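Local coordinates for aminoglycoside acetyltransferase meta-AAC0020 (Uncultured bacterium, PDB 5F47), which probably transfers an acetyl group from acetyl-coenzyme A to aminoglycoside antibiotics, as a resistance enzyme of the GNAT fold, at residues N55-F60 with T73-E78; K84-I89 with F120-V125. All coordinates share one frame; numbering follows the deposited sequence.

Both contacts join neighbouring strands of one mixed sheet. From the N terminus, strand 57-64 turns back into strand 67-77. Interaction 1 (55-60 with 73-78) closes this beta hairpin at its open end. The chain then enters strand 86-94, runs through helix 103-117 and returns as strand 122-128. Interaction 2 (84-89 with 120-125) closes that beta-alpha-beta crossover. The two contacts follow in series and neither nests nor crosses. They meet where strand 67-77 lies beside strand 86-94: Tyr75 O is 2.8 Å from Tyr88 N, a probable hydrogen bond. On the side of helix 103-117, Val76 packs on Phe120. Both contacts also reach the second subunit.

Interaction 1 (N55-F60 with T73-E78); sequences NNFYVF and TSYVLE. With CA (calcium ion), chain I.
Phe57 and Tyr75 project together from one face of an antiparallel strand pair. Their ring planes are turned by 54°, so the meeting is oblique. Phe57 CD1 sits over one face of the Tyr75 ring, toward its rim, 3.6 Å from Tyr75 CE2. Further out on the same ring, Phe57 CE1 and CZ reach Thr73 CB, each at 4.0 Å. Val59 and Thr73 continue this face and pack against helix 21-34.

Tyr58 and Ser74 pair on the opposite face. Tyr58 N donates to Ser74 O in a nearly straight bond of 2.9 Å (170°). Ser74 OG stands between its own backbone N and carbonyl carbon (chi1 64°). From there it donates to Tyr58 O at 2.9 Å. The same oxygen takes a weak, bent bond from Ser74 N. Ser74 OG also bonds to Tyr115 of helix 103-117. The edge of the Tyr58 ring meets the methyl Val76 CG2, 4.1 Å from Tyr58 CE2.

At the open end of the hairpin, Val76 N donates to Asn56 O at 2.8 Å from above the carbonyl plane. Water 1 joins this oxygen to Val76 O. Asn55 turns away from the facing strand. Its OD1 binds a calcium ion at 2.4 Å, and Asn53, Glu18 and four waters complete the site.

The hydroxyl ends of Tyr75 and Thr73 bond to Glu78 and Tyr80 of the second subunit. One face of the hairpin thus combines apolar packing with polar links to the dimer partner. On the other, the serine hydroxyl links the strand pair to Tyr115 of helix 103-117. Two donors from one serine meet at Tyr58 O, and a water supplements the direct backbone bond at Asn56 O.

Interaction 2 (K84-I89 with F120-V125); sequences KPLAYI and FEEVFV
Phe124 has its ring laid against Tyr88, and the two side chains cross obliquely. The planes are 12° apart but strongly displaced, so little of one ring lies over the other. The nearest atoms are Tyr88 CD1 and Phe124 CE2, at 3.3 Å. Phe124 CG stands between its backbone N and carbonyl carbon (chi1 65°). The ring has Tyr88 CA over one face, toward the rim. Leu86 CB meets its edge, 4.0 Å from Phe124 CE1.

Phe120, in the loop before strand 122-128, packs its ring on the Ala87 side of the sheet. Pro85 crosses it at about a right angle and sets CB over the ring centre, a CH-pi contact of 3.7 Å from Pro85 CB to the centroid. The edge of the same ring faces Ala87 N, and its CD2 is 3.9 Å from Ala87 CB. Tyr115 of helix 103-117 and Val76 of strand 67-77 also pack on Phe120.

Leu86 runs beside Glu122 on the Phe124 face. Its CD2 lies 3.7 Å from Glu122 CB, so the leucine packs on the aliphatic base of the acid.

The backbones run parallel. Ala87 N donates to Glu122 O, Phe124 N to Ala87 O and Ile89 N to Phe124 O. Glu121 N adds a bond to Pro85 O at 2.8 Å, just before the two strands begin. Beyond Ala87, Ile89 CD1 packs on Val123 CG1 at 3.7 Å, beneath helix 103-117.

Strand 122-128 is outermost within its chain, but Val123 to Val125 pair with an antiparallel strand of the second subunit. Tyr88 and Phe124 also touch each other's counterparts there, while Tyr88 OH bonds to Gln126. The chemistry is therefore divided by face: Phe120, Ala87, Val123 and Ile89 pack against helix 103-117, and the Tyr88-Phe124 pair joins the dimer interface.

Interaction 1 (N55-F60 with T73-E78)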
# COMPACT_ATOMS: atom_id res chain seq x y z
N ASN B 55 -2.12 14.58 4.53
CA ASN B 55 -3.23 14.73 3.59
C ASN B 55 -3.37 13.55 2.63
O ASN B 55 -4.13 13.61 1.65
CB ASN B 55 -3.08 16.03 2.80
CG ASN B 55 -3.07 17.24 3.71
OD1 ASN B 55 -3.72 17.24 4.76
ND2 ASN B 55 -2.34 18.28 3.31
N ASN B 56 -2.63 12.48 2.92
CA ASN B 56 -2.72 11.23 2.15
C ASN B 56 -3.11 10.04 3.02
O ASN B 56 -2.88 8.88 2.65
CB ASN B 56 -1.40 10.96 1.46
CG ASN B 56 -0.24 10.97 2.42
OD1 ASN B 56 -0.41 10.76 3.64
ND2 ASN B 56 0.96 11.18 1.89
N PHE B 57 -3.71 10.34 4.16
CA PHE B 57 -4.10 9.33 5.13
C PHE B 57 -5.47 9.69 5.67
O PHE B 57 -5.67 10.80 6.14
CB PHE B 57 -3.07 9.25 6.27
CG PHE B 57 -3.38 8.22 7.30
CD1 PHE B 57 -3.25 6.87 7.00
CD2 PHE B 57 -3.78 8.59 8.58
CE1 PHE B 57 -3.51 5.90 7.96
CE2 PHE B 57 -4.04 7.64 9.55
CZ PHE B 57 -3.91 6.28 9.24
N TYR B 58 -6.40 8.75 5.58
CA TYR B 58 -7.77 8.99 6.04
C TYR B 58 -8.30 7.82 6.85
O TYR B 58 -8.19 6.67 6.45
CB TYR B 58 -8.71 9.25 4.86
CG TYR B 58 -8.49 10.55 4.15
CD1 TYR B 58 -9.01 11.73 4.66
CD2 TYR B 58 -7.80 10.60 2.95
CE1 TYR B 58 -8.82 12.94 4.01
CE2 TYR B 58 -7.62 11.80 2.29
CZ TYR B 58 -8.13 12.96 2.83
OH TYR B 58 -7.95 14.16 2.17
N VAL B 59 -8.92 8.16 7.98
CA VAL B 59 -9.44 7.20 8.93
C VAL B 59 -10.95 7.34 9.02
O VAL B 59 -11.47 8.45 9.15
CB VAL B 59 -8.84 7.41 10.34
CG1 VAL B 59 -9.33 6.34 11.30
CG2 VAL B 59 -7.31 7.41 10.28
N PHE B 60 -11.67 6.23 8.91
CA PHE B 60 -13.12 6.26 9.08
C PHE B 60 -13.47 5.44 10.30
O PHE B 60 -12.94 4.34 10.48
CB PHE B 60 -13.82 5.71 7.84
CG PHE B 60 -13.64 6.55 6.61
CD1 PHE B 60 -12.46 6.48 5.88
CD2 PHE B 60 -14.62 7.43 6.20
CE1 PHE B 60 -12.28 7.26 4.76
CE2 PHE B 60 -14.44 8.21 5.06
CZ PHE B 60 -13.25 8.12 4.36
N THR B 73 -8.49 2.27 8.22
CA THR B 73 -7.46 3.24 7.87
C THR B 73 -7.20 3.10 6.38
O THR B 73 -7.30 2.00 5.83
CB THR B 73 -6.17 2.98 8.65
OG1 THR B 73 -5.77 1.61 8.45
CG2 THR B 73 -6.40 3.21 10.14
N SER B 74 -6.86 4.22 5.73
CA SER B 74 -6.64 4.17 4.29
C SER B 74 -5.54 5.17 3.89
O SER B 74 -5.39 6.23 4.50
CB SER B 74 -7.96 4.43 3.52
OG SER B 74 -8.45 5.73 3.76
N TYR B 75 -4.74 4.76 2.90
CA TYR B 75 -3.64 5.55 2.35
C TYR B 75 -3.91 5.91 0.90
O TYR B 75 -4.29 5.05 0.10
CB TYR B 75 -2.32 4.77 2.42
CG TYR B 75 -1.83 4.47 3.80
CD1 TYR B 75 -2.28 3.34 4.48
CD2 TYR B 75 -0.91 5.29 4.43
CE1 TYR B 75 -1.83 3.04 5.76
CE2 TYR B 75 -0.44 5.01 5.72
CZ TYR B 75 -0.92 3.88 6.38
OH TYR B 75 -0.46 3.57 7.65
N VAL B 76 -3.69 7.17 0.58
CA VAL B 76 -3.74 7.61 -0.81
C VAL B 76 -2.43 7.27 -1.50
O VAL B 76 -1.34 7.63 -1.01
CB VAL B 76 -4.00 9.11 -0.87
CG1 VAL B 76 -4.00 9.61 -2.33
CG2 VAL B 76 -5.31 9.44 -0.16
N LEU B 77 -2.53 6.59 -2.63
CA LEU B 77 -1.37 6.33 -3.48
C LEU B 77 -1.54 7.02 -4.82
O LEU B 77 -2.29 6.56 -5.69
CB LEU B 77 -1.19 4.82 -3.68
CG LEU B 77 -1.14 3.94 -2.43
CD1 LEU B 77 -0.99 2.47 -2.83
CD2 LEU B 77 -0.03 4.36 -1.45
N GLU B 78 -0.86 8.15 -5.00
CA GLU B 78 -0.83 8.82 -6.29
C GLU B 78 -0.16 7.91 -7.31
O GLU B 78 0.88 7.32 -7.01
CB GLU B 78 -0.10 10.15 -6.19
CG GLU B 78 -0.79 11.16 -5.29
CD GLU B 78 -2.02 11.79 -5.91
OE1 GLU B 78 -2.83 12.35 -5.14
OE2 GLU B 78 -2.17 11.76 -7.15
CA CA I . -3.96 17.73 7.14
O HOH W 1 -0.56 7.66 1.61
O HOH W 2 -1.80 18.65 6.91
O HOH W 3 -4.39 19.92 6.28
O HOH W 4 -5.14 15.55 7.74
O HOH W 5 -6.29 17.88 6.67

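Interaction 2 (K84-I89 with F120-V125)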
# COMPACT_ATOMS: atom_id res chain seq x y z
N LYS B 84 -5.65 9.88 -11.75
CA LYS B 84 -6.59 9.54 -10.69
C LYS B 84 -5.93 8.61 -9.68
O LYS B 84 -5.42 7.56 -10.05
CB LYS B 84 -7.84 8.86 -11.28
CG LYS B 84 -8.59 9.71 -12.31
CD LYS B 84 -9.77 8.95 -12.86
CE LYS B 84 -10.77 9.89 -13.51
NZ LYS B 84 -10.15 10.72 -14.58
N PRO B 85 -5.94 8.97 -8.39
CA PRO B 85 -5.23 8.13 -7.42
C PRO B 85 -5.93 6.84 -7.05
O PRO B 85 -7.09 6.59 -7.40
CB PRO B 85 -5.14 9.03 -6.17
CG PRO B 85 -5.51 10.39 -6.61
CD PRO B 85 -6.39 10.25 -7.81
N LEU B 86 -5.18 6.01 -6.34
CA LEU B 86 -5.69 4.82 -5.68
C LEU B 86 -5.84 5.10 -4.20
O LEU B 86 -5.11 5.91 -3.64
CB LEU B 86 -4.75 3.63 -5.85
CG LEU B 86 -4.38 3.21 -7.27
CD1 LEU B 86 -3.29 2.15 -7.25
CD2 LEU B 86 -5.57 2.70 -8.05
N ALA B 87 -6.77 4.41 -3.57
CA ALA B 87 -6.79 4.34 -2.12
C ALA B 87 -6.59 2.90 -1.65
O ALA B 87 -7.23 1.97 -2.15
CB ALA B 87 -8.09 4.90 -1.58
N TYR B 88 -5.72 2.74 -0.67
CA TYR B 88 -5.35 1.46 -0.09
C TYR B 88 -5.94 1.37 1.30
O TYR B 88 -5.47 2.06 2.20
CB TYR B 88 -3.82 1.37 -0.02
CG TYR B 88 -3.22 0.10 0.48
CD1 TYR B 88 -3.94 -1.08 0.57
CD2 TYR B 88 -1.88 0.08 0.87
CE1 TYR B 88 -3.36 -2.24 1.03
CE2 TYR B 88 -1.29 -1.09 1.32
CZ TYR B 88 -2.03 -2.24 1.39
OH TYR B 88 -1.42 -3.38 1.83
N ILE B 89 -6.95 0.54 1.49
CA ILE B 89 -7.45 0.27 2.85
C ILE B 89 -6.46 -0.68 3.52
O ILE B 89 -6.24 -1.79 3.03
CB ILE B 89 -8.85 -0.35 2.83
CG1 ILE B 89 -9.86 0.63 2.24
CG2 ILE B 89 -9.27 -0.75 4.26
CD1 ILE B 89 -11.25 -0.01 2.00
N PHE B 120 -11.13 9.35 -7.36
CA PHE B 120 -10.13 8.29 -7.40
C PHE B 120 -10.52 7.20 -8.40
O PHE B 120 -11.70 7.05 -8.75
CB PHE B 120 -9.98 7.65 -6.01
CG PHE B 120 -9.10 8.41 -5.07
CD1 PHE B 120 -9.14 9.79 -4.99
CD2 PHE B 120 -8.23 7.73 -4.23
CE1 PHE B 120 -8.32 10.49 -4.09
CE2 PHE B 120 -7.41 8.42 -3.33
CZ PHE B 120 -7.46 9.80 -3.27
N GLU B 121 -9.53 6.42 -8.84
CA GLU B 121 -9.78 5.36 -9.80
C GLU B 121 -10.36 4.13 -9.10
O GLU B 121 -11.26 3.47 -9.63
CB GLU B 121 -8.49 4.95 -10.55
CG GLU B 121 -8.80 3.88 -11.63
CD GLU B 121 -7.57 3.30 -12.34
OE1 GLU B 121 -7.72 2.31 -13.09
OE2 GLU B 121 -6.46 3.81 -12.17
N GLU B 122 -9.85 3.83 -7.92
CA GLU B 122 -10.01 2.51 -7.35
C GLU B 122 -9.65 2.52 -5.89
O GLU B 122 -8.75 3.25 -5.48
CB GLU B 122 -9.12 1.53 -8.09
CG GLU B 122 -9.17 0.09 -7.64
CD GLU B 122 -8.07 -0.71 -8.29
OE1 GLU B 122 -7.13 -1.12 -7.59
OE2 GLU B 122 -8.14 -0.90 -9.52
N VAL B 123 -10.37 1.72 -5.10
CA VAL B 123 -10.01 1.45 -3.72
C VAL B 123 -9.64 -0.01 -3.66
O VAL B 123 -10.33 -0.82 -4.25
CB VAL B 123 -11.19 1.75 -2.77
CG1 VAL B 123 -10.86 1.39 -1.35
CG2 VAL B 123 -11.60 3.23 -2.85
N PHE B 124 -8.56 -0.38 -2.97
CA PHE B 124 -8.28 -1.80 -2.79
C PHE B 124 -7.93 -2.16 -1.35
O PHE B 124 -7.60 -1.29 -0.53
CB PHE B 124 -7.17 -2.28 -3.76
CG PHE B 124 -5.80 -1.65 -3.53
CD1 PHE B 124 -5.50 -0.40 -4.04
CD2 PHE B 124 -4.83 -2.34 -2.83
CE1 PHE B 124 -4.22 0.16 -3.84
CE2 PHE B 124 -3.57 -1.79 -2.66
CZ PHE B 124 -3.27 -0.55 -3.15
N VAL B 125 -8.02 -3.45 -1.06
CA VAL B 125 -7.86 -3.96 0.31
C VAL B 125 -7.45 -5.42 0.22
O VAL B 125 -7.74 -6.11 -0.76
CB VAL B 125 -9.18 -3.78 1.12
CG1 VAL B 125 -10.29 -4.65 0.53
CG2 VAL B 125 -8.97 -4.13 2.60